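Local structure of homoprotocatechuate 2,3-dioxygenase (Brevibacterium fuscum, 4Z6M) at residues L122-E127 with F156-P161; E149-D154 with S218-H223; G209-H214 with Q319-R324; G249-F254 with E267-D272. The protein is an iron(II)-dependent extradiol dioxygenase that cleaves the aromatic ring of homoprotocatechuate with molecular oxygen, its metal held by a facial triad of two histidines and a carboxylate. The protein carries 1 engineered substitution. All blocks are in the same frame, centred on the assembly; numbering follows the deposited sequence. Where two conformers were deposited one is given.

Contact 1. Residues L122-E127 with F156-P161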
# COMPACT_ATOMS: atom_id res chain seq x y z
N LEU A 122 -28.43 27.28 12.22
CA LEU A 122 -28.93 26.22 11.36
C LEU A 122 -29.59 25.08 12.12
O LEU A 122 -29.96 24.07 11.52
CB LEU A 122 -27.80 25.66 10.47
CG LEU A 122 -27.02 26.68 9.65
CD1 LEU A 122 -25.91 25.99 8.84
CD2 LEU A 122 -27.94 27.49 8.75
N GLY A 123 -29.70 25.23 13.43
CA GLY A 123 -30.37 24.23 14.26
C GLY A 123 -29.47 23.13 14.81
O GLY A 123 -29.97 22.14 15.35
N PHE A 124 -28.15 23.29 14.67
CA PHE A 124 -27.22 22.24 15.05
C PHE A 124 -26.67 22.48 16.45
O PHE A 124 -26.40 23.62 16.83
CB PHE A 124 -26.07 22.11 14.05
CG PHE A 124 -26.47 21.47 12.78
CD1 PHE A 124 -27.00 22.25 11.76
CD2 PHE A 124 -26.35 20.11 12.58
CE1 PHE A 124 -27.39 21.66 10.57
CE2 PHE A 124 -26.75 19.53 11.40
CZ PHE A 124 -27.26 20.31 10.39
N PRO A 125 -26.47 21.39 17.21
CA PRO A 125 -25.91 21.48 18.55
C PRO A 125 -24.38 21.50 18.44
O PRO A 125 -23.74 20.44 18.38
CB PRO A 125 -26.43 20.22 19.23
CG PRO A 125 -26.60 19.24 18.13
CD PRO A 125 -26.96 20.04 16.90
N TYR A 126 -23.82 22.69 18.42
CA TYR A 126 -22.37 22.86 18.42
C TYR A 126 -21.84 22.95 19.84
O TYR A 126 -22.48 23.57 20.70
CB TYR A 126 -21.97 24.13 17.66
CG TYR A 126 -21.84 24.05 16.15
CD1 TYR A 126 -22.28 22.96 15.40
CD2 TYR A 126 -21.21 25.08 15.48
CE1 TYR A 126 -22.07 22.92 14.02
CE2 TYR A 126 -21.00 25.05 14.11
CZ TYR A 126 -21.44 23.97 13.38
OH TYR A 126 -21.20 23.92 12.03
N GLU A 127 -20.66 22.36 20.09
CA GLU A 127 -19.92 22.62 21.33
C GLU A 127 -18.58 23.28 21.00
O GLU A 127 -17.93 22.91 20.03
CB GLU A 127 -19.67 21.34 22.13
CG GLU A 127 -18.94 21.61 23.45
CD GLU A 127 -18.72 20.36 24.29
OE1 GLU A 127 -19.67 19.92 25.00
OE2 GLU A 127 -17.60 19.80 24.21
N PHE A 156 -16.96 16.64 10.13
CA PHE A 156 -18.39 16.42 10.15
C PHE A 156 -18.98 16.83 8.81
O PHE A 156 -18.38 17.61 8.07
CB PHE A 156 -19.06 17.28 11.23
CG PHE A 156 -18.40 17.20 12.59
CD1 PHE A 156 -18.19 15.98 13.24
CD2 PHE A 156 -17.99 18.36 13.23
CE1 PHE A 156 -17.63 15.94 14.50
CE2 PHE A 156 -17.42 18.32 14.49
CZ PHE A 156 -17.23 17.11 15.10
N ASN A 157 -20.20 16.36 8.54
CA ASN A 157 -20.94 16.83 7.38
C ASN A 157 -22.41 16.97 7.78
O ASN A 157 -22.98 16.03 8.33
CB ASN A 157 -20.75 15.87 6.20
CG ASN A 157 -21.37 16.39 4.91
OD1 ASN A 157 -22.57 16.67 4.85
ND2 ASN A 157 -20.55 16.53 3.87
N GLN A 158 -22.97 18.16 7.55
CA GLN A 158 -24.31 18.58 8.00
C GLN A 158 -25.25 18.71 6.81
O GLN A 158 -24.87 19.30 5.79
CB GLN A 158 -24.18 19.93 8.66
CG GLN A 158 -23.22 19.97 9.83
CD GLN A 158 -22.96 21.36 10.34
OE1 GLN A 158 -21.84 21.76 10.59
NE2 GLN A 158 -24.03 22.11 10.50
N VAL A 159 -26.47 18.22 6.94
CA VAL A 159 -27.49 18.47 5.94
C VAL A 159 -28.32 19.69 6.36
O VAL A 159 -28.85 19.74 7.47
CB VAL A 159 -28.44 17.26 5.75
CG1 VAL A 159 -29.36 17.50 4.57
CG2 VAL A 159 -27.71 15.94 5.59
N THR A 160 -28.43 20.65 5.45
CA THR A 160 -29.10 21.91 5.73
C THR A 160 -29.80 22.37 4.43
O THR A 160 -29.29 22.14 3.34
CB THR A 160 -28.10 22.97 6.29
OG1 THR A 160 -28.81 24.04 6.91
CG2 THR A 160 -27.19 23.53 5.22
N PRO A 161 -30.98 23.01 4.53
CA PRO A 161 -31.76 23.23 3.28
C PRO A 161 -31.23 24.36 2.40
O PRO A 161 -31.44 24.31 1.19
CB PRO A 161 -33.17 23.53 3.79
CG PRO A 161 -32.97 23.96 5.20
CD PRO A 161 -31.80 23.19 5.74
O HOH W 1 -30.41 23.30 8.94
O HOH W 2 -23.79 24.81 11.29
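Leu-122 and Thr-160 mark the narrow end of a diverging pair of backbones: their CA atoms lie 7.1 Å apart, whereas those of Tyr-126 and Phe-156 are 11.2 Å apart. The two chains run in opposite senses and share no backbone hydrogen bond, consistent with strands 125-129 and 152-160 belonging to different sheets, one in each glyoxalase/dioxygenase-type half of the protein. Side chains therefore fill the gap, and Gln-158 does most of the work. With chi1 at -57° its CG stands beside the backbone N, and the chain then runs out extended to present the amide to two aromatic rings. NE2 sits 3.2 Å above the plane of the Phe-124 ring, over its centre, the amide and ring planes being 62° apart. CG covers the same ring in a CH-pi contact, while the carbonyl oxygen of Val-159 meets the ring at its edge. The other branch of the amide faces Tyr-126, whose OH donates 2.7 Å to OE1 of Gln-158. That donor lies in the carbonyl plane on a lone pair, at a C=O...donor angle of 127°. Thr-202 OG1 is a second partner of OE1, and NE2 gives a hydrogen to water 2. Where the backbones come closest, water 1 spans the gap, donating to Leu-122 O at 2.7 Å and hydrogen-bonded also to Thr-160 OG1.

Contact 2. Residues E149-D154 with S218-H223; sequences ELVRLD and STHEKH
The carbonyl oxygen of Ser-218 is gripped from two consecutive residues: Val-151 N donates to it at 2.8 Å with an N-H...O angle of 165°, and the CA-H of Leu-150 adds a longer contact. Ser-218 N donates to Arg-152 O, also at 2.8 Å. These two bonds, to successive residues of 149-154, join the region where strand 152-160 begins to the end of strand 211-218, antiparallel neighbours in the iron-binding sheet of this glyoxalase/dioxygenase-type fold, just before helix 222-234. Beyond the strand end, Val-151 packs against one face of the His-220 ring. Its CG1, set beside the backbone N by a chi1 of -56°, lies 3.4 Å from CE1 of His-220, offset toward the rim. The ring is fixed at both nitrogens, by Tyr-145 OH at ND1 and Glu-57 OE2 at NE2. Glu-57 OE1 forms a salt bridge with Arg-152 NH1, so one carboxylate serves a group from each segment. On the other flank, the methyl CG2 of Thr-219 rests 3.4 Å from Glu-149 O and packs against Leu-150 CD2. Chi1 of Thr-219 (59°) sets OG1 between the backbone N and the carbonyl carbon, and OG1 donates to Glu-221 O at 3.0 Å from above the carbonyl plane. Finally, water 3 bridges the backbones, donating 2.7 Å to Glu-149 O and accepting from His-220 N.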
# COMPACT_ATOMS: atom_id res chain seq x y z
N GLU A 149 -7.03 0.47 10.73
CA GLU A 149 -6.95 1.47 11.81
C GLU A 149 -7.42 2.87 11.43
O GLU A 149 -6.96 3.47 10.45
CB GLU A 149 -5.53 1.57 12.35
CG GLU A 149 -5.40 2.38 13.63
CD GLU A 149 -5.94 1.67 14.85
OE1 GLU A 149 -5.93 0.43 14.90
OE2 GLU A 149 -6.36 2.38 15.78
N LEU A 150 -8.33 3.39 12.25
CA LEU A 150 -8.76 4.77 12.17
C LEU A 150 -7.83 5.64 12.98
O LEU A 150 -7.70 5.49 14.19
CB LEU A 150 -10.19 4.89 12.67
CG LEU A 150 -11.19 3.95 11.99
CD1 LEU A 150 -12.61 4.27 12.46
CD2 LEU A 150 -11.13 4.05 10.47
N VAL A 151 -7.17 6.57 12.31
CA VAL A 151 -6.04 7.29 12.91
C VAL A 151 -6.36 8.70 13.42
O VAL A 151 -5.71 9.15 14.35
CB VAL A 151 -4.82 7.30 11.96
CG1 VAL A 151 -4.43 5.87 11.60
CG2 VAL A 151 -5.05 8.11 10.71
N ARG A 152 -7.36 9.36 12.83
CA ARG A 152 -7.75 10.71 13.23
C ARG A 152 -9.24 10.87 13.03
O ARG A 152 -9.83 10.20 12.18
CB ARG A 152 -7.06 11.78 12.38
CG ARG A 152 -5.57 11.94 12.63
CD ARG A 152 -5.02 13.12 11.83
NE ARG A 152 -5.09 12.85 10.40
CZ ARG A 152 -4.22 12.09 9.74
NH1 ARG A 152 -3.19 11.55 10.37
NH2 ARG A 152 -4.37 11.89 8.43
N LEU A 153 -9.85 11.78 13.78
CA LEU A 153 -11.12 12.36 13.37
C LEU A 153 -10.83 13.40 12.30
O LEU A 153 -9.99 14.29 12.52
CB LEU A 153 -11.78 13.05 14.56
CG LEU A 153 -13.11 13.73 14.22
CD1 LEU A 153 -14.16 12.72 13.85
CD2 LEU A 153 -13.55 14.60 15.37
N ASP A 154 -11.55 13.35 11.19
CA ASP A 154 -11.32 14.34 10.13
C ASP A 154 -12.36 15.45 9.99
O ASP A 154 -11.97 16.62 9.88
CB ASP A 154 -11.12 13.69 8.78
CG ASP A 154 -10.58 14.70 7.77
OD1 ASP A 154 -9.37 15.03 7.83
OD2 ASP A 154 -11.38 15.21 6.97
N SER A 218 -10.12 9.35 9.49
CA SER A 218 -9.02 9.09 8.55
C SER A 218 -8.36 7.75 8.79
O SER A 218 -8.34 7.25 9.91
CB SER A 218 -7.91 10.15 8.68
OG SER A 218 -8.40 11.47 8.51
N THR A 219 -7.77 7.19 7.73
CA THR A 219 -6.76 6.14 7.85
C THR A 219 -5.44 6.68 7.30
O THR A 219 -5.38 7.74 6.67
CB THR A 219 -7.14 4.91 7.00
OG1 THR A 219 -7.26 5.31 5.62
CG2 THR A 219 -8.43 4.27 7.49
N HIS A 220 -4.37 5.91 7.50
CA HIS A 220 -3.08 6.24 6.90
C HIS A 220 -3.09 6.04 5.40
O HIS A 220 -2.62 6.91 4.65
CB HIS A 220 -1.97 5.38 7.52
CG HIS A 220 -1.59 5.78 8.90
ND1 HIS A 220 -1.45 4.86 9.92
CD2 HIS A 220 -1.30 6.99 9.43
CE1 HIS A 220 -1.10 5.49 11.02
NE2 HIS A 220 -1.00 6.78 10.75
N GLU A 221 -3.59 4.89 4.96
CA GLU A 221 -3.43 4.46 3.58
C GLU A 221 -4.73 3.92 3.01
O GLU A 221 -5.69 3.62 3.73
CB GLU A 221 -2.27 3.45 3.45
CG GLU A 221 -0.93 4.08 3.86
CD GLU A 221 0.32 3.38 3.39
OE1 GLU A 221 0.23 2.21 2.97
OE2 GLU A 221 1.39 4.00 3.43
N LYS A 222 -4.76 3.83 1.70
CA LYS A 222 -5.93 3.38 1.00
C LYS A 222 -6.25 1.91 1.36
O LYS A 222 -7.42 1.55 1.52
CB LYS A 222 -5.80 3.64 -0.51
CG LYS A 222 -5.68 5.13 -0.84
CD LYS A 222 -5.54 5.45 -2.32
CE LYS A 222 -4.14 5.20 -2.85
NZ LYS A 222 -3.13 6.22 -2.45
N HIS A 223 -5.23 1.08 1.54
CA HIS A 223 -5.48 -0.32 1.84
C HIS A 223 -6.17 -0.49 3.18
O HIS A 223 -6.85 -1.49 3.38
CB HIS A 223 -4.19 -1.13 1.80
CG HIS A 223 -3.18 -0.72 2.82
ND1 HIS A 223 -3.20 -1.13 4.13
CD2 HIS A 223 -2.08 0.07 2.69
CE1 HIS A 223 -2.17 -0.61 4.77
NE2 HIS A 223 -1.49 0.14 3.93
O HOH W 3 -4.74 3.41 8.93
O HOH W 4 -6.76 12.15 6.19
O HOH W 5 -7.74 14.16 9.80

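Contact 3. Residues G209-H214 with Q319-R324; sequences GPRLHH and QEIIER. With FE2 (Fe (II) ion), chain E.
A cis peptide joins Gly-209 to Pro-210, and Gly-209, on the N-terminal side of that bond, forms a lone antiparallel bridge with Ile-322. Two backbone bonds define this hydrogen-bonded pair: Ile-322 N donates to Gly-209 O at 2.8 Å and 170°, and Gly-209 N donates to Ile-322 O at a longer 3.1 Å. The proline ring touches the preceding loop residues through two carbons: Pro-210 CG lies 3.7 Å from Gln-319 CB, and CD is close to Glu-320 O. On the backbone of the same pair, water 6 donates to both Pro-210 O and Gln-319 O. Ile-321 adds apolar surface. Its CD1 lies 3.9 Å from Arg-211 CD, the two side chains crossing at about a right angle, and CG2 packs by Gly-209 N. The guanidinium of Arg-211 is held by Asn-208 O at NE and Thr-306 O at NH1. Further along 209-214 the strand reaches the active site through a classic beta bulge, in which His-213 and His-214 both face Asn-157. His-214 ND1 donates to His-213 ND1 at 2.8 Å. This bond and the 2.2 Å bond from His-214 NE2 to the iron, at separate nitrogens, together restrain the rotation of the ring. His-213 is thus a second-shell residue, itself tied through NE2 to Trp-304 O. His-155 and Glu-267 complete the facial triad, and three waters take the other sites. The contact therefore pins the loop between helices 302-306 and 329-333 to the residues leading into strand 211-218, beside strand 152-160, while Phe-124 covers Pro-210.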
# COMPACT_ATOMS: atom_id res chain seq x y z
N GLY A 209 -33.19 19.67 6.71
CA GLY A 209 -32.41 19.68 7.94
C GLY A 209 -32.92 20.60 9.02
O GLY A 209 -33.95 21.27 8.83
N PRO A 210 -32.23 20.64 10.18
CA PRO A 210 -30.91 20.07 10.43
C PRO A 210 -30.91 18.54 10.56
O PRO A 210 -31.70 17.96 11.32
CB PRO A 210 -30.51 20.72 11.74
CG PRO A 210 -31.82 20.96 12.47
CD PRO A 210 -32.73 21.39 11.35
N ARG A 211 -29.98 17.88 9.87
CA ARG A 211 -29.67 16.49 10.10
C ARG A 211 -28.16 16.35 9.98
O ARG A 211 -27.51 17.14 9.29
CB ARG A 211 -30.37 15.57 9.12
CG ARG A 211 -31.87 15.43 9.34
CD ARG A 211 -32.49 14.46 8.36
NE ARG A 211 -32.43 15.06 7.04
CZ ARG A 211 -32.45 14.41 5.89
NH1 ARG A 211 -32.57 13.09 5.84
NH2 ARG A 211 -32.34 15.11 4.77
N LEU A 212 -27.61 15.33 10.64
CA LEU A 212 -26.19 15.03 10.53
C LEU A 212 -25.99 14.04 9.42
O LEU A 212 -26.51 12.92 9.46
CB LEU A 212 -25.62 14.48 11.85
CG LEU A 212 -24.17 13.97 11.79
CD1 LEU A 212 -23.26 15.16 11.69
CD2 LEU A 212 -23.86 13.08 12.98
N HIS A 213 -25.21 14.42 8.40
CA HIS A 213 -24.96 13.50 7.31
C HIS A 213 -23.96 12.41 7.70
O HIS A 213 -24.25 11.22 7.56
CB HIS A 213 -24.50 14.22 6.04
CG HIS A 213 -24.63 13.37 4.83
ND1 HIS A 213 -23.75 12.35 4.54
CD2 HIS A 213 -25.60 13.31 3.88
CE1 HIS A 213 -24.15 11.72 3.46
NE2 HIS A 213 -25.26 12.29 3.03
N HIS A 214 -22.79 12.81 8.20
CA HIS A 214 -21.80 11.83 8.67
C HIS A 214 -20.76 12.43 9.57
O HIS A 214 -20.63 13.65 9.66
CB HIS A 214 -21.12 11.10 7.50
CG HIS A 214 -20.45 11.99 6.50
ND1 HIS A 214 -21.08 12.44 5.36
CD2 HIS A 214 -19.17 12.42 6.40
CE1 HIS A 214 -20.22 13.13 4.62
NE2 HIS A 214 -19.06 13.16 5.25
N GLN A 319 -34.73 18.11 16.84
CA GLN A 319 -34.99 19.32 16.10
C GLN A 319 -35.94 19.06 14.93
O GLN A 319 -35.78 18.09 14.18
CB GLN A 319 -33.68 19.89 15.54
CG GLN A 319 -32.86 20.65 16.55
CD GLN A 319 -33.34 22.07 16.76
OE1 GLN A 319 -34.44 22.45 16.34
NE2 GLN A 319 -32.54 22.85 17.44
N GLU A 320 -36.93 19.94 14.78
CA GLU A 320 -37.82 19.91 13.64
C GLU A 320 -37.05 20.08 12.33
O GLU A 320 -36.11 20.87 12.26
CB GLU A 320 -38.85 21.03 13.77
CG GLU A 320 -39.81 21.15 12.60
CD GLU A 320 -40.96 22.10 12.91
OE1 GLU A 320 -42.12 21.64 12.87
OE2 GLU A 320 -40.68 23.29 13.19
N ILE A 321 -37.47 19.35 11.32
CA ILE A 321 -36.82 19.36 10.03
C ILE A 321 -37.53 20.35 9.10
O ILE A 321 -38.78 20.37 9.00
CB ILE A 321 -36.66 17.92 9.47
CG1 ILE A 321 -35.59 17.19 10.33
CG2 ILE A 321 -36.25 17.91 8.01
CD1 ILE A 321 -35.67 15.68 10.30
N ILE A 322 -36.73 21.21 8.48
CA ILE A 322 -37.19 22.15 7.49
C ILE A 322 -36.82 21.65 6.11
O ILE A 322 -35.67 21.29 5.87
CB ILE A 322 -36.52 23.52 7.71
CG1 ILE A 322 -36.83 24.05 9.11
CG2 ILE A 322 -36.95 24.50 6.63
CD1 ILE A 322 -38.31 24.12 9.46
N GLU A 323 -37.78 21.68 5.20
CA GLU A 323 -37.58 21.08 3.89
C GLU A 323 -36.79 22.02 2.98
O GLU A 323 -36.99 23.23 2.97
CB GLU A 323 -38.93 20.74 3.25
CG GLU A 323 -39.59 19.53 3.90
CD GLU A 323 -40.79 19.01 3.12
OE1 GLU A 323 -41.23 19.65 2.12
OE2 GLU A 323 -41.30 17.93 3.52
N ARG A 324 -35.87 21.42 2.23
CA ARG A 324 -35.20 22.10 1.14
C ARG A 324 -36.18 22.44 0.02
O ARG A 324 -36.94 21.59 -0.44
CB ARG A 324 -34.07 21.24 0.61
CG ARG A 324 -33.32 21.86 -0.58
CD ARG A 324 -32.11 21.00 -0.93
NE ARG A 324 -31.36 21.42 -2.11
CZ ARG A 324 -30.38 22.32 -2.11
NH1 ARG A 324 -30.04 22.96 -1.00
NH2 ARG A 324 -29.74 22.57 -3.25
FE FE2 E . -17.27 13.71 4.07
O HOH W 6 -33.24 16.70 13.37
O HOH W 7 -15.63 13.73 2.67
O HOH W 8 -17.75 15.79 3.77
O HOH W 9 -18.47 13.31 2.26

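Contact 4. Residues G249-F254 with E267-D272; sequences GVSNAF and EIYTQD. With FE2 (Fe (II) ion), chain E.
Phe-254 and Thr-270 form a hydrogen-bonded antiparallel pair at the open end of the beta-hairpin made by strands 254-259 and 265-270. Its backbone bonds are reciprocal: Phe-254 N reaches Thr-270 O at 2.9 Å, Thr-270 N reaches Phe-254 O, and both donors lie in the carbonyl planes. Apolar packing is carried by Ala-253, whose CB stands 3.3 Å above the plane of the Tyr-269 ring, offset toward the rim nearest CE1, and by Phe-254 CB, 3.8 Å from Thr-270 CG2. Among side-chain bonds, Tyr-269 OH donates 2.7 Å to Asp-272 OD2, approaching from 46° above the carboxylate plane. Ser-251 belongs to a type II turn, Gly-249 to Asn-252, and its OG accepts from Ala-253 N in an ST turn. Water-mediated bonding links Asn-252 ND2 to Gln-271 O through water 10. Metal coordination comes from Glu-267, extended so that OE1 binds the iron at 2.1 Å while OE2 is hydrogen-bonded to His-248 NE2. Tyr-269 also meets the iron ligand His-155 edge-to-face and bonds to the engineered Gln-200. Packed on one face by Ala-253 and bonded at its hydroxyl to Asp-272, it is a second-shell residue and probably helps to position His-155.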
# COMPACT_ATOMS: atom_id res chain seq x y z
N GLY A 249 -14.04 13.29 -6.16
CA GLY A 249 -13.61 14.44 -6.94
C GLY A 249 -13.29 15.59 -6.01
O GLY A 249 -12.13 15.95 -5.77
N VAL A 250 -14.35 16.13 -5.44
CA VAL A 250 -14.23 17.13 -4.39
C VAL A 250 -13.42 16.49 -3.25
O VAL A 250 -13.76 15.41 -2.78
CB VAL A 250 -15.60 17.53 -3.84
CG1 VAL A 250 -15.42 18.44 -2.65
CG2 VAL A 250 -16.46 18.20 -4.90
N SER A 251 -12.38 17.16 -2.82
CA SER A 251 -11.42 16.75 -1.78
C SER A 251 -10.29 15.85 -2.24
O SER A 251 -9.25 15.80 -1.57
CB SER A 251 -12.07 16.15 -0.53
OG SER A 251 -12.34 14.75 -0.71
N ASN A 252 -10.49 15.10 -3.34
CA ASN A 252 -9.49 14.15 -3.84
C ASN A 252 -9.18 12.99 -2.88
O ASN A 252 -8.22 12.29 -3.09
CB ASN A 252 -8.18 14.85 -4.19
CG ASN A 252 -7.24 14.02 -5.02
OD1 ASN A 252 -7.66 13.31 -5.96
ND2 ASN A 252 -5.95 14.12 -4.73
N ALA A 253 -9.99 12.80 -1.84
CA ALA A 253 -9.71 11.77 -0.85
C ALA A 253 -10.26 10.42 -1.26
O ALA A 253 -11.27 10.31 -1.97
CB ALA A 253 -10.31 12.16 0.48
N PHE A 254 -9.59 9.37 -0.82
CA PHE A 254 -10.11 8.01 -0.96
C PHE A 254 -11.13 7.83 0.19
O PHE A 254 -10.89 8.32 1.29
CB PHE A 254 -8.94 7.02 -0.89
CG PHE A 254 -9.25 5.63 -1.36
CD1 PHE A 254 -9.16 5.32 -2.69
CD2 PHE A 254 -9.61 4.64 -0.48
CE1 PHE A 254 -9.43 4.04 -3.12
CE2 PHE A 254 -9.91 3.37 -0.91
CZ PHE A 254 -9.81 3.08 -2.24
N GLU A 267 -17.99 8.03 7.56
CA GLU A 267 -17.08 8.02 6.42
C GLU A 267 -15.69 7.65 6.92
O GLU A 267 -15.25 8.11 7.98
CB GLU A 267 -17.04 9.39 5.75
CG GLU A 267 -16.25 9.43 4.46
CD GLU A 267 -16.20 10.78 3.80
OE1 GLU A 267 -16.73 11.74 4.37
OE2 GLU A 267 -15.58 10.88 2.70
N ILE A 268 -15.00 6.86 6.10
CA ILE A 268 -13.57 6.62 6.26
C ILE A 268 -12.87 7.29 5.08
O ILE A 268 -13.37 7.24 3.98
CB ILE A 268 -13.24 5.11 6.31
CG1 ILE A 268 -14.30 4.27 7.06
CG2 ILE A 268 -11.82 4.96 6.85
CD1 ILE A 268 -14.41 4.59 8.51
N TYR A 269 -11.76 7.98 5.34
CA TYR A 269 -11.26 9.02 4.47
C TYR A 269 -9.75 9.05 4.52
O TYR A 269 -9.14 8.88 5.59
CB TYR A 269 -11.81 10.33 5.01
CG TYR A 269 -11.57 11.63 4.32
CD1 TYR A 269 -12.46 12.11 3.37
CD2 TYR A 269 -10.52 12.44 4.70
CE1 TYR A 269 -12.30 13.38 2.83
CE2 TYR A 269 -10.36 13.70 4.16
CZ TYR A 269 -11.26 14.17 3.22
OH TYR A 269 -11.15 15.44 2.70
N THR A 270 -9.08 9.29 3.40
CA THR A 270 -7.63 9.51 3.47
C THR A 270 -7.12 10.31 2.28
O THR A 270 -7.68 10.22 1.19
CB THR A 270 -6.83 8.19 3.61
OG1 THR A 270 -5.47 8.47 3.98
CG2 THR A 270 -6.86 7.34 2.33
N GLN A 271 -6.07 11.09 2.52
CA GLN A 271 -5.21 11.66 1.47
C GLN A 271 -5.85 12.77 0.66
O GLN A 271 -5.66 12.89 -0.55
CB GLN A 271 -4.61 10.57 0.59
CG GLN A 271 -3.60 9.76 1.39
CD GLN A 271 -3.24 8.43 0.77
OE1 GLN A 271 -3.19 8.30 -0.45
NE2 GLN A 271 -2.96 7.45 1.60
N ASP A 272 -6.56 13.66 1.35
CA ASP A 272 -6.83 14.99 0.80
C ASP A 272 -5.57 15.87 0.91
O ASP A 272 -4.48 15.37 1.21
CB ASP A 272 -8.07 15.60 1.45
CG ASP A 272 -7.89 15.99 2.92
OD1 ASP A 272 -6.88 15.60 3.54
OD2 ASP A 272 -8.82 16.66 3.44
FE FE2 E . -17.27 13.71 4.07
O HOH W 10 -4.97 15.08 -2.20
O HOH W 7 -15.63 13.73 2.67
O HOH W 8 -17.75 15.79 3.77
O HOH W 9 -18.47 13.31 2.26

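How the contacts relate
From the N terminus, contact 1 closes a 28-residue loop that leads from one sheet to the other, joining the start of strand 125-129, with the loop before it, to strand 152-160. Contact 2 starts inside that loop, at 149-154, and closes only at 218-223, so the two cross. Contact 3 opens at 209-214, before contact 2 has closed, crosses it in turn and ends at 319-324. Contact 4 lies wholly within that span and closes a short hairpin. Strands 152-160, 211-218 and 265-270 stand side by side in one sheet, so contacts 3 and 4 bring His-214 and Glu-267 to the same iron. Thr-219 O bonded to Thr-270 OG1 joins contacts 2 and 4.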